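Possible prolidase (Bifidobacterium longum NCC2705, PDB 2P9B) probably hydrolyses carbon-nitrogen bonds other than peptide bonds, and has been named a possible prolidase. Local coordinates at residues L295-P300 / T349-Y354; G72-H77 / V381-L386. All blocks are in the same frame, centred on the assembly; numbering follows the deposited sequence.

Overall arrangement
Both contacts lie in the range assigned to the amidohydrolase family, which belongs to the TIM-barrel clan. Their centres are about 17 Å apart, and their nearest atoms are about 6 Å apart without touching. Along the chain, 72-77 comes first, then 295-300, then 349-354, and 381-386 last, so contact 2 joins far-separated parts of the sequence and contact 1 falls between them. Contact 2 packs strand 68-78 against helix 371-385, close to the centre of the chain. Contact 1 sets helix 295-303 against the loop before helix 356-367. His-77, His-79 and Asp-345 face one vacant point, which may be a metal site, as in metal-dependent amidohydrolases. Contact 2 contains His-77, and Ala-297 of contact 1 touches Asp-345.

Contact 1 (L295-P300 / T349-Y354); sequences LSAGLP and TFVPQY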
loop_
_atom_site.group_PDB
_atom_site.type_symbol
_atom_site.label_atom_id
_atom_site.label_comp_id
_atom_site.label_asym_id
_atom_site.label_seq_id
_atom_site.Cartn_x
_atom_site.Cartn_y
_atom_site.Cartn_z
ATOM N N LEU A 295 7.124 -6.084 -4.968
ATOM C CA LEU A 295 8.355 -6.854 -5.087
ATOM C C LEU A 295 8.686 -7.593 -3.796
ATOM O O LEU A 295 9.257 -8.681 -3.826
ATOM C CB LEU A 295 9.519 -5.944 -5.479
ATOM C CG LEU A 295 9.345 -5.235 -6.829
ATOM C CD1 LEU A 295 10.580 -4.407 -7.136
ATOM C CD2 LEU A 295 9.111 -6.265 -7.924
ATOM N N SER A 296 8.327 -7.000 -2.665
ATOM C CA SER A 296 8.572 -7.617 -1.364
ATOM C C SER A 296 7.942 -9.001 -1.231
ATOM O O SER A 296 8.420 -9.836 -0.459
ATOM C CB SER A 296 8.022 -6.731 -0.243
ATOM O OG SER A 296 8.770 -5.548 -0.096
ATOM N N ALA A 297 6.864 -9.246 -1.970
ATOM C CA ALA A 297 6.183 -10.530 -1.877
ATOM C C ALA A 297 6.779 -11.625 -2.753
ATOM O O ALA A 297 6.716 -12.800 -2.407
ATOM C CB ALA A 297 4.699 -10.359 -2.198
ATOM N N GLY A 298 7.375 -11.249 -3.877
ATOM C CA GLY A 298 7.929 -12.261 -4.758
ATOM C C GLY A 298 9.389 -12.617 -4.561
ATOM O O GLY A 298 9.758 -13.795 -4.608
ATOM N N LEU A 299 10.222 -11.610 -4.327
ATOM C CA LEU A 299 11.654 -11.828 -4.169
ATOM C C LEU A 299 12.103 -12.829 -3.110
ATOM O O LEU A 299 13.063 -13.564 -3.331
ATOM C CB LEU A 299 12.366 -10.492 -3.957
ATOM C CG LEU A 299 12.496 -9.661 -5.236
ATOM C CD1 LEU A 299 13.022 -8.271 -4.909
ATOM C CD2 LEU A 299 13.435 -10.381 -6.205
ATOM N N PRO A 300 11.440 -12.862 -1.942
ATOM C CA PRO A 300 11.858 -13.821 -0.914
ATOM C C PRO A 300 11.871 -15.263 -1.417
ATOM O O PRO A 300 12.765 -16.042 -1.082
ATOM C CB PRO A 300 10.827 -13.610 0.190
ATOM C CG PRO A 300 10.518 -12.148 0.069
ATOM C CD PRO A 300 10.392 -11.963 -1.425
ATOM N N THR A 349 4.377 -15.142 4.970
ATOM C CA THR A 349 5.422 -15.600 5.874
ATOM C C THR A 349 6.673 -14.726 5.850
ATOM O O THR A 349 7.237 -14.422 6.898
ATOM C CB THR A 349 5.838 -17.053 5.554
ATOM O OG1 THR A 349 4.697 -17.915 5.667
ATOM C CG2 THR A 349 6.918 -17.522 6.520
ATOM N N PHE A 350 7.103 -14.314 4.661
ATOM C CA PHE A 350 8.305 -13.497 4.550
ATOM C C PHE A 350 8.087 -12.020 4.226
ATOM O O PHE A 350 8.977 -11.357 3.695
ATOM C CB PHE A 350 9.261 -14.128 3.535
ATOM C CG PHE A 350 9.778 -15.477 3.956
ATOM C CD1 PHE A 350 10.681 -15.592 5.008
ATOM C CD2 PHE A 350 9.326 -16.635 3.331
ATOM C CE1 PHE A 350 11.128 -16.843 5.437
ATOM C CE2 PHE A 350 9.767 -17.892 3.751
ATOM C CZ PHE A 350 10.669 -17.994 4.807
ATOM N N VAL A 351 6.903 -11.508 4.545
ATOM C CA VAL A 351 6.605 -10.091 4.323
ATOM C C VAL A 351 6.067 -9.528 5.634
ATOM O O VAL A 351 4.866 -9.551 5.895
ATOM C CB VAL A 351 5.551 -9.870 3.222
ATOM C CG1 VAL A 351 5.414 -8.374 2.938
ATOM C CG2 VAL A 351 5.940 -10.622 1.954
ATOM N N PRO A 352 6.963 -9.013 6.482
ATOM C CA PRO A 352 6.561 -8.450 7.772
ATOM C C PRO A 352 5.581 -7.294 7.637
ATOM O O PRO A 352 5.651 -6.520 6.681
ATOM C CB PRO A 352 7.888 -8.009 8.378
ATOM C CG PRO A 352 8.864 -9.000 7.805
ATOM C CD PRO A 352 8.432 -9.051 6.363
ATOM N N GLN A 353 4.679 -7.184 8.603
ATOM C CA GLN A 353 3.685 -6.114 8.614
ATOM C C GLN A 353 4.380 -4.763 8.752
ATOM O O GLN A 353 3.857 -3.739 8.317
ATOM C CB GLN A 353 2.724 -6.288 9.797
ATOM C CG GLN A 353 1.851 -7.541 9.741
ATOM C CD GLN A 353 0.703 -7.418 8.755
ATOM O OE1 GLN A 353 0.558 -6.398 8.074
ATOM N NE2 GLN A 353 -0.123 -8.461 8.675
ATOM N N TYR A 354 5.565 -4.769 9.350
ATOM C CA TYR A 354 6.312 -3.538 9.577
ATOM C C TYR A 354 7.393 -3.224 8.545
ATOM O O TYR A 354 8.135 -2.256 8.708
ATOM C CB TYR A 354 6.955 -3.591 10.965
ATOM C CG TYR A 354 7.815 -4.827 11.177
ATOM C CD1 TYR A 354 9.059 -4.957 10.551
ATOM C CD2 TYR A 354 7.368 -5.877 11.975
ATOM C CE1 TYR A 354 9.835 -6.106 10.717
ATOM C CE2 TYR A 354 8.135 -7.029 12.147
ATOM C CZ TYR A 354 9.365 -7.138 11.516
ATOM O OH TYR A 354 10.117 -8.286 11.668
HETATM O O HOH W 1 9.959 -9.459 1.864
#
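Phe-350 meets Pro-300 through its CB, which lies 3.7 Å from Pro-300 CB. The Phe-350 ring lies oblique to that same proline atom. Thr-349 CG2 sits over the centre of one ring face, 3.9 Å above the plane. The helix is kinked at Pro-300, whose N makes no bond to the turn before. The carbonyl of Phe-350 reaches the helix through a water. This water donates to Phe-350 O and to Ser-296 O, each at 2.8 Å from the water oxygen. No direct hydrogen bond joins the two segments.

Val-351 follows and packs on the helix backbone. Its CG2 is 3.5 Å from Ser-296 O and 3.8 Å from Ala-297 CA. CG1 is anti to the backbone N (chi1 -174°), which leaves CG2 beside that N to meet the helix. The apolar pair here is Ala-297 CB with Val-351 CG2, 4.3 Å apart.

The loop thus lies against the first turns of helix 295-303, where Ala-297 touches Asp-345 of the possible metal site. Ser-296 OG is hydrogen-bonded to Glu-359 of helix 356-367, and Leu-295 and Leu-299 touch Leu-362 there. Pro-300 also touches Tyr-449 of helix 439-449, so helix 295-303 is packed against two other helices as well as this loop.

Contact 2 (G72-H77 / V381-L386); sequences GLINAH and VNASIL
Ile-74 fills the tight part of this contact: its CG2 packs between Asn-382 and Leu-386, while CD1 reaches Ala-383. CG2 lies 3.6 Å from Leu-386 CD1 and 3.7 Å from Asn-382 CB. CG1 is anti to the carbonyl carbon (chi1 -62°), which turns CG2 anti to the backbone N and onto those two residues. The CG1 branch ends in CD1, 3.9 Å from Ala-383 CB. An alanine in place of Asn-382 would lack the amide, which would probably leave a gap between Ile-74 and Ala-76 and the Ile-74 carbonyl without that polar neighbour.

The packing is looser at Ala-76, whose CB is 4.1 Å from Leu-386 CD2. No solvent side is evident, since all the touching residues are buried. Asn-75 points away from the helix and forms an Asx turn: His-77 N donates to Asn-75 OD1 at 3.0 Å, and the N-H...O angle is 163°, nearly straight. His-77 and His-79 form a His-X-His pattern consistent with a metal site at the end of the first barrel strand.

Strand 73-75 and helix 381-385 run at 45°, with their axes 8.6 Å apart. Strand 68-78 pairs in parallel with 129-134 and antiparallel with 403-406. Ile-74 also touches Thr-131 of strand 129-134, and Ala-76 touches Ile-292 of strand 290-292.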
loop_
_atom_site.group_PDB
_atom_site.type_symbol
_atom_site.label_atom_id
_atom_site.label_comp_id
_atom_site.label_asym_id
_atom_site.label_seq_id
_atom_site.Cartn_x
_atom_site.Cartn_y
_atom_site.Cartn_z
ATOM N N GLY A 72 3.149 10.506 5.934
ATOM C CA GLY A 72 3.144 9.133 6.407
ATOM C C GLY A 72 3.241 8.181 5.229
ATOM O O GLY A 72 2.778 8.499 4.127
ATOM N N LEU A 73 3.855 7.018 5.434
ATOM C CA LEU A 73 3.948 6.050 4.344
ATOM C C LEU A 73 2.568 5.459 4.099
ATOM O O LEU A 73 1.712 5.479 4.972
ATOM C CB LEU A 73 4.929 4.920 4.690
ATOM C CG LEU A 73 6.415 5.290 4.789
ATOM C CD1 LEU A 73 7.225 4.077 5.226
ATOM C CD2 LEU A 73 6.901 5.795 3.425
ATOM N N ILE A 74 2.355 4.953 2.890
ATOM C CA ILE A 74 1.087 4.329 2.528
ATOM C C ILE A 74 1.421 2.974 1.929
ATOM O O ILE A 74 2.353 2.864 1.133
ATOM C CB ILE A 74 0.326 5.188 1.478
ATOM C CG1 ILE A 74 -0.005 6.554 2.087
ATOM C CG2 ILE A 74 -0.947 4.468 1.027
ATOM C CD1 ILE A 74 -0.745 7.501 1.155
ATOM N N ASN A 75 0.684 1.938 2.327
ATOM C CA ASN A 75 0.913 0.601 1.782
ATOM C C ASN A 75 -0.367 0.199 1.060
ATOM O O ASN A 75 -1.402 -0.005 1.685
ATOM C CB ASN A 75 1.229 -0.406 2.893
ATOM C CG ASN A 75 1.729 -1.732 2.341
ATOM O OD1 ASN A 75 1.241 -2.205 1.316
ATOM N ND2 ASN A 75 2.703 -2.331 3.017
ATOM N N ALA A 76 -0.300 0.094 -0.264
ATOM C CA ALA A 76 -1.485 -0.228 -1.058
ATOM C C ALA A 76 -1.864 -1.697 -1.153
ATOM O O ALA A 76 -2.821 -2.047 -1.846
ATOM C CB ALA A 76 -1.329 0.348 -2.465
ATOM N N HIS A 77 -1.132 -2.565 -0.467
ATOM C CA HIS A 77 -1.453 -3.984 -0.539
ATOM C C HIS A 77 -1.095 -4.690 0.764
ATOM O O HIS A 77 0.049 -5.081 0.972
ATOM C CB HIS A 77 -0.712 -4.617 -1.721
ATOM C CG HIS A 77 -1.164 -6.006 -2.045
ATOM N ND1 HIS A 77 -0.994 -6.573 -3.290
ATOM C CD2 HIS A 77 -1.779 -6.942 -1.286
ATOM C CE1 HIS A 77 -1.488 -7.797 -3.283
ATOM N NE2 HIS A 77 -1.971 -8.047 -2.080
ATOM N N VAL A 381 1.922 9.425 -4.849
ATOM C CA VAL A 381 1.360 8.548 -5.871
ATOM C C VAL A 381 0.389 7.536 -5.265
ATOM O O VAL A 381 -0.715 7.368 -5.777
ATOM C CB VAL A 381 2.457 7.798 -6.676
ATOM C CG1 VAL A 381 1.806 6.972 -7.777
ATOM C CG2 VAL A 381 3.448 8.796 -7.278
ATOM N N ASN A 382 0.790 6.873 -4.182
ATOM C CA ASN A 382 -0.084 5.906 -3.508
ATOM C C ASN A 382 -1.404 6.591 -3.118
ATOM O O ASN A 382 -2.477 6.007 -3.257
ATOM C CB ASN A 382 0.587 5.355 -2.233
ATOM C CG ASN A 382 1.179 3.948 -2.413
ATOM O OD1 ASN A 382 1.783 3.395 -1.478
ATOM N ND2 ASN A 382 1.005 3.366 -3.590
ATOM N N ALA A 383 -1.319 7.827 -2.627
ATOM C CA ALA A 383 -2.513 8.563 -2.222
ATOM C C ALA A 383 -3.454 8.747 -3.408
ATOM O O ALA A 383 -4.659 8.533 -3.287
ATOM C CB ALA A 383 -2.129 9.924 -1.633
ATOM N N SER A 384 -2.905 9.138 -4.555
ATOM C CA SER A 384 -3.727 9.329 -5.746
ATOM C C SER A 384 -4.314 7.996 -6.191
ATOM O O SER A 384 -5.495 7.897 -6.516
ATOM C CB SER A 384 -2.900 9.925 -6.892
ATOM O OG SER A 384 -2.470 11.237 -6.581
ATOM N N ILE A 385 -3.484 6.962 -6.194
ATOM C CA ILE A 385 -3.936 5.646 -6.610
ATOM C C ILE A 385 -5.096 5.155 -5.749
ATOM O O ILE A 385 -6.071 4.622 -6.272
ATOM C CB ILE A 385 -2.781 4.623 -6.553
ATOM C CG1 ILE A 385 -1.722 4.994 -7.598
ATOM C CG2 ILE A 385 -3.309 3.217 -6.794
ATOM C CD1 ILE A 385 -0.474 4.144 -7.537
ATOM N N LEU A 386 -5.003 5.360 -4.439
ATOM C CA LEU A 386 -6.055 4.915 -3.524
ATOM C C LEU A 386 -7.234 5.877 -3.435
ATOM O O LEU A 386 -8.203 5.619 -2.707
ATOM C CB LEU A 386 -5.479 4.687 -2.126
ATOM C CG LEU A 386 -4.391 3.616 -2.024
ATOM C CD1 LEU A 386 -4.018 3.412 -0.566
ATOM C CD2 LEU A 386 -4.888 2.314 -2.621
#